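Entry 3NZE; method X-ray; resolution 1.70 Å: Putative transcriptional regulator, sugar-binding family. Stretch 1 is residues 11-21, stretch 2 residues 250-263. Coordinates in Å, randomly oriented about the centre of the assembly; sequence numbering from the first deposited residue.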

# COMPACT_ATOMS: atom_id res chain seq x y z
N GLU A 11 1.60 9.15 -22.93
CA GLU A 11 3.03 9.41 -23.11
C GLU A 11 3.75 9.29 -21.77
O GLU A 11 4.87 8.77 -21.68
CB GLU A 11 3.27 10.78 -23.75
CG GLU A 11 2.83 10.85 -25.22
CD GLU A 11 2.98 12.24 -25.82
OE1 GLU A 11 2.49 13.22 -25.20
OE2 GLU A 11 3.58 12.36 -26.90
N LEU A 12 3.10 9.77 -20.71
CA LEU A 12 3.65 9.62 -19.36
C LEU A 12 3.72 8.14 -18.97
O LEU A 12 4.67 7.72 -18.30
CB LEU A 12 2.83 10.42 -18.34
CG LEU A 12 2.95 11.95 -18.52
CD1 LEU A 12 1.84 12.68 -17.76
CD2 LEU A 12 4.31 12.43 -18.07
N GLU A 13 2.72 7.35 -19.38
CA GLU A 13 2.73 5.93 -19.08
C GLU A 13 3.94 5.29 -19.73
O GLU A 13 4.66 4.50 -19.11
CB GLU A 13 1.44 5.25 -19.56
CG GLU A 13 0.24 5.67 -18.74
CD GLU A 13 -1.09 5.24 -19.32
OE1 GLU A 13 -1.12 4.69 -20.44
OE2 GLU A 13 -2.12 5.45 -18.65
N SER A 14 4.19 5.65 -20.99
CA SER A 14 5.32 5.09 -21.70
C SER A 14 6.62 5.43 -21.00
O SER A 14 7.49 4.56 -20.82
CB SER A 14 5.36 5.63 -23.13
OG SER A 14 6.44 5.04 -23.83
N GLN A 15 6.77 6.68 -20.59
CA GLN A 15 8.00 7.10 -19.93
C GLN A 15 8.22 6.36 -18.62
O GLN A 15 9.33 5.91 -18.35
CB GLN A 15 8.01 8.62 -19.73
CG GLN A 15 8.03 9.37 -21.06
CD GLN A 15 7.66 10.83 -20.95
OE1 GLN A 15 8.00 11.51 -19.98
NE2 GLN A 15 6.96 11.35 -21.96
N ILE A 16 7.17 6.23 -17.81
CA ILE A 16 7.29 5.52 -16.54
C ILE A 16 7.55 4.03 -16.76
O ILE A 16 8.38 3.43 -16.06
CB ILE A 16 6.03 5.74 -15.68
CG1 ILE A 16 5.95 7.22 -15.28
CG2 ILE A 16 6.03 4.82 -14.47
CD1 ILE A 16 4.59 7.64 -14.71
N ARG A 17 6.85 3.42 -17.71
CA ARG A 17 7.09 2.01 -18.05
C ARG A 17 8.56 1.77 -18.36
O ARG A 17 9.19 0.84 -17.86
CB ARG A 17 6.28 1.61 -19.28
CG ARG A 17 5.03 0.81 -19.01
CD ARG A 17 4.61 0.03 -20.24
NE ARG A 17 4.49 0.87 -21.43
CZ ARG A 17 3.41 1.59 -21.73
NH1 ARG A 17 3.38 2.32 -22.84
NH2 ARG A 17 2.35 1.58 -20.94
N ASN A 18 9.11 2.63 -19.21
CA ASN A 18 10.49 2.45 -19.67
C ASN A 18 11.52 2.76 -18.60
O ASN A 18 12.57 2.11 -18.52
CB ASN A 18 10.75 3.27 -20.93
CG ASN A 18 10.05 2.69 -22.15
OD1 ASN A 18 9.80 1.49 -22.20
ND2 ASN A 18 9.70 3.54 -23.11
N GLN A 19 11.23 3.75 -17.77
CA GLN A 19 12.19 4.19 -16.77
C GLN A 19 12.13 3.35 -15.50
O GLN A 19 13.15 3.15 -14.84
CB GLN A 19 11.98 5.68 -16.46
CG GLN A 19 12.89 6.26 -15.39
CD GLN A 19 12.64 7.75 -15.19
OE1 GLN A 19 12.04 8.41 -16.04
NE2 GLN A 19 13.09 8.28 -14.05
N TYR A 20 10.94 2.86 -15.14
CA TYR A 20 10.77 2.16 -13.87
C TYR A 20 10.40 0.68 -14.00
O TYR A 20 10.37 -0.02 -13.00
CB TYR A 20 9.77 2.88 -12.96
CG TYR A 20 10.28 4.23 -12.51
CD1 TYR A 20 11.17 4.33 -11.45
CD2 TYR A 20 9.90 5.39 -13.18
CE1 TYR A 20 11.65 5.57 -11.03
CE2 TYR A 20 10.39 6.63 -12.78
CZ TYR A 20 11.26 6.71 -11.70
OH TYR A 20 11.75 7.94 -11.30
N GLY A 21 10.13 0.23 -15.22
CA GLY A 21 9.88 -1.18 -15.45
C GLY A 21 8.67 -1.73 -14.71
O GLY A 21 8.69 -2.86 -14.21
N ASP A 250 2.39 -3.21 -10.98
CA ASP A 250 1.38 -2.39 -11.62
C ASP A 250 1.19 -1.13 -10.79
O ASP A 250 1.04 -1.19 -9.58
CB ASP A 250 0.05 -3.14 -11.72
CG ASP A 250 0.18 -4.44 -12.51
OD1 ASP A 250 -0.08 -4.42 -13.74
OD2 ASP A 250 0.54 -5.46 -11.91
N LEU A 251 1.21 0.02 -11.45
CA LEU A 251 1.14 1.29 -10.73
C LEU A 251 -0.01 2.13 -11.27
O LEU A 251 -0.17 2.25 -12.48
CB LEU A 251 2.46 2.03 -10.91
CG LEU A 251 2.58 3.47 -10.41
CD1 LEU A 251 2.51 3.49 -8.88
CD2 LEU A 251 3.88 4.09 -10.89
N ILE A 252 -0.82 2.68 -10.37
CA ILE A 252 -1.86 3.64 -10.75
C ILE A 252 -1.61 4.94 -9.99
O ILE A 252 -1.48 4.92 -8.77
CB ILE A 252 -3.27 3.11 -10.43
CG1 ILE A 252 -3.52 1.77 -11.12
CG2 ILE A 252 -4.34 4.13 -10.86
CD1 ILE A 252 -3.25 0.59 -10.26
N LEU A 253 -1.50 6.05 -10.71
CA LEU A 253 -1.21 7.33 -10.06
C LEU A 253 -1.76 8.49 -10.85
O LEU A 253 -2.07 8.36 -12.04
CB LEU A 253 0.30 7.51 -9.84
CG LEU A 253 1.18 7.98 -11.01
CD1 LEU A 253 2.60 8.25 -10.53
CD2 LEU A 253 1.20 6.98 -12.17
N ASP A 254 -1.91 9.65 -10.20
CA ASP A 254 -2.49 10.80 -10.85
C ASP A 254 -1.47 11.49 -11.75
O ASP A 254 -0.26 11.35 -11.55
CB ASP A 254 -3.01 11.80 -9.82
CG ASP A 254 -1.91 12.36 -8.95
OD1 ASP A 254 -1.40 11.61 -8.09
OD2 ASP A 254 -1.54 13.54 -9.14
N GLU A 255 -1.98 12.24 -12.71
CA GLU A 255 -1.18 12.94 -13.71
C GLU A 255 -0.08 13.80 -13.09
O GLU A 255 1.06 13.75 -13.53
CB GLU A 255 -2.11 13.81 -14.57
CG GLU A 255 -1.43 14.62 -15.65
CD GLU A 255 -2.42 15.48 -16.41
OE1 GLU A 255 -3.65 15.24 -16.29
OE2 GLU A 255 -1.98 16.41 -17.12
N ALA A 256 -0.40 14.58 -12.06
CA ALA A 256 0.61 15.44 -11.45
C ALA A 256 1.76 14.63 -10.84
O ALA A 256 2.93 14.99 -11.01
CB ALA A 256 -0.01 16.36 -10.42
N SER A 257 1.42 13.56 -10.13
CA SER A 257 2.44 12.68 -9.57
C SER A 257 3.29 12.06 -10.67
O SER A 257 4.49 11.90 -10.51
CB SER A 257 1.80 11.57 -8.72
OG SER A 257 1.14 12.09 -7.58
N ALA A 258 2.67 11.70 -11.79
CA ALA A 258 3.41 11.06 -12.88
C ALA A 258 4.41 12.04 -13.48
O ALA A 258 5.53 11.66 -13.82
CB ALA A 258 2.47 10.51 -13.94
N ARG A 259 3.99 13.29 -13.61
CA ARG A 259 4.88 14.32 -14.15
C ARG A 259 6.08 14.54 -13.24
O ARG A 259 7.20 14.76 -13.71
CB ARG A 259 4.11 15.62 -14.38
CG ARG A 259 3.16 15.55 -15.58
CD ARG A 259 2.53 16.92 -15.89
NE ARG A 259 1.32 16.81 -16.69
CZ ARG A 259 1.30 16.52 -17.99
NH1 ARG A 259 2.44 16.30 -18.64
NH2 ARG A 259 0.15 16.44 -18.64
N ARG A 260 5.85 14.48 -11.93
CA ARG A 260 6.93 14.61 -10.96
C ARG A 260 7.85 13.41 -11.10
O ARG A 260 9.07 13.53 -11.00
CB ARG A 260 6.36 14.67 -9.54
CG ARG A 260 6.73 15.93 -8.78
CD ARG A 260 6.83 15.65 -7.30
NE ARG A 260 7.40 16.78 -6.55
CZ ARG A 260 7.78 16.71 -5.28
NH1 ARG A 260 7.67 15.57 -4.61
NH2 ARG A 260 8.28 17.79 -4.69
N LEU A 261 7.25 12.25 -11.32
CA LEU A 261 8.00 11.00 -11.34
C LEU A 261 8.97 10.94 -12.52
O LEU A 261 10.04 10.35 -12.41
CB LEU A 261 7.04 9.80 -11.35
CG LEU A 261 7.62 8.42 -11.05
CD1 LEU A 261 8.26 8.37 -9.67
CD2 LEU A 261 6.55 7.35 -11.20
N VAL A 262 8.61 11.58 -13.63
CA VAL A 262 9.49 11.59 -14.79
C VAL A 262 10.43 12.79 -14.72
O VAL A 262 11.07 13.16 -15.71
CB VAL A 262 8.72 11.60 -16.13
CG1 VAL A 262 7.95 10.30 -16.33
CG2 VAL A 262 7.79 12.80 -16.22
N SER A 263 10.51 13.40 -13.54
CA SER A 263 11.40 14.54 -13.32
C SER A 263 12.53 14.18 -12.36
O SER A 263 13.70 14.18 -12.75
CB SER A 263 10.62 15.73 -12.76
OG SER A 263 10.43 16.72 -13.75

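This is a small, mainly apolar contact of one helix with a second helix, the residue just after it and the strand before it, closed at one end by a single tyrosine hydrogen bond. Helix 11-20 and helix 255-261 cross at 46°, with axes approaching to 10.0 Å, and Leu 12, Ile 16 and Tyr 20, spaced four residues apart, supply most of the first helix's packing surface.

Ala 258 lies where the backbones come close, its CA 6.6 Å from Leu 12 CA, and a methyl is all the side chain it places there. Ile 16 reaches into this site: its CD1 lies 3.7 Å from Ala 258 CB and 4.0 Å from Leu 261 CD2, while its CG2 meets Leu 251 CD2 of the preceding strand at 4.2 Å. Val 262 packs its CG2 4.0 Å from Leu 12 CD2 and its CG1 3.8 Å from both Ile 16 CG1 and Gln 15 CB.

Polar side chains join the packing at the two ends. Arg 259 starts away from the first helix, but its end comes nearer; its guanidinium, salt-bridged through NH2 to Glu 255 OE2 at 2.6 Å, offers one face to Leu 12 CD1. At the other end, Tyr 20 OH donates to Leu 261 O at 3.2 Å, using a carbonyl near the helix end, and Tyr 20 CE2 packs 3.7 Å from Leu 261 CG.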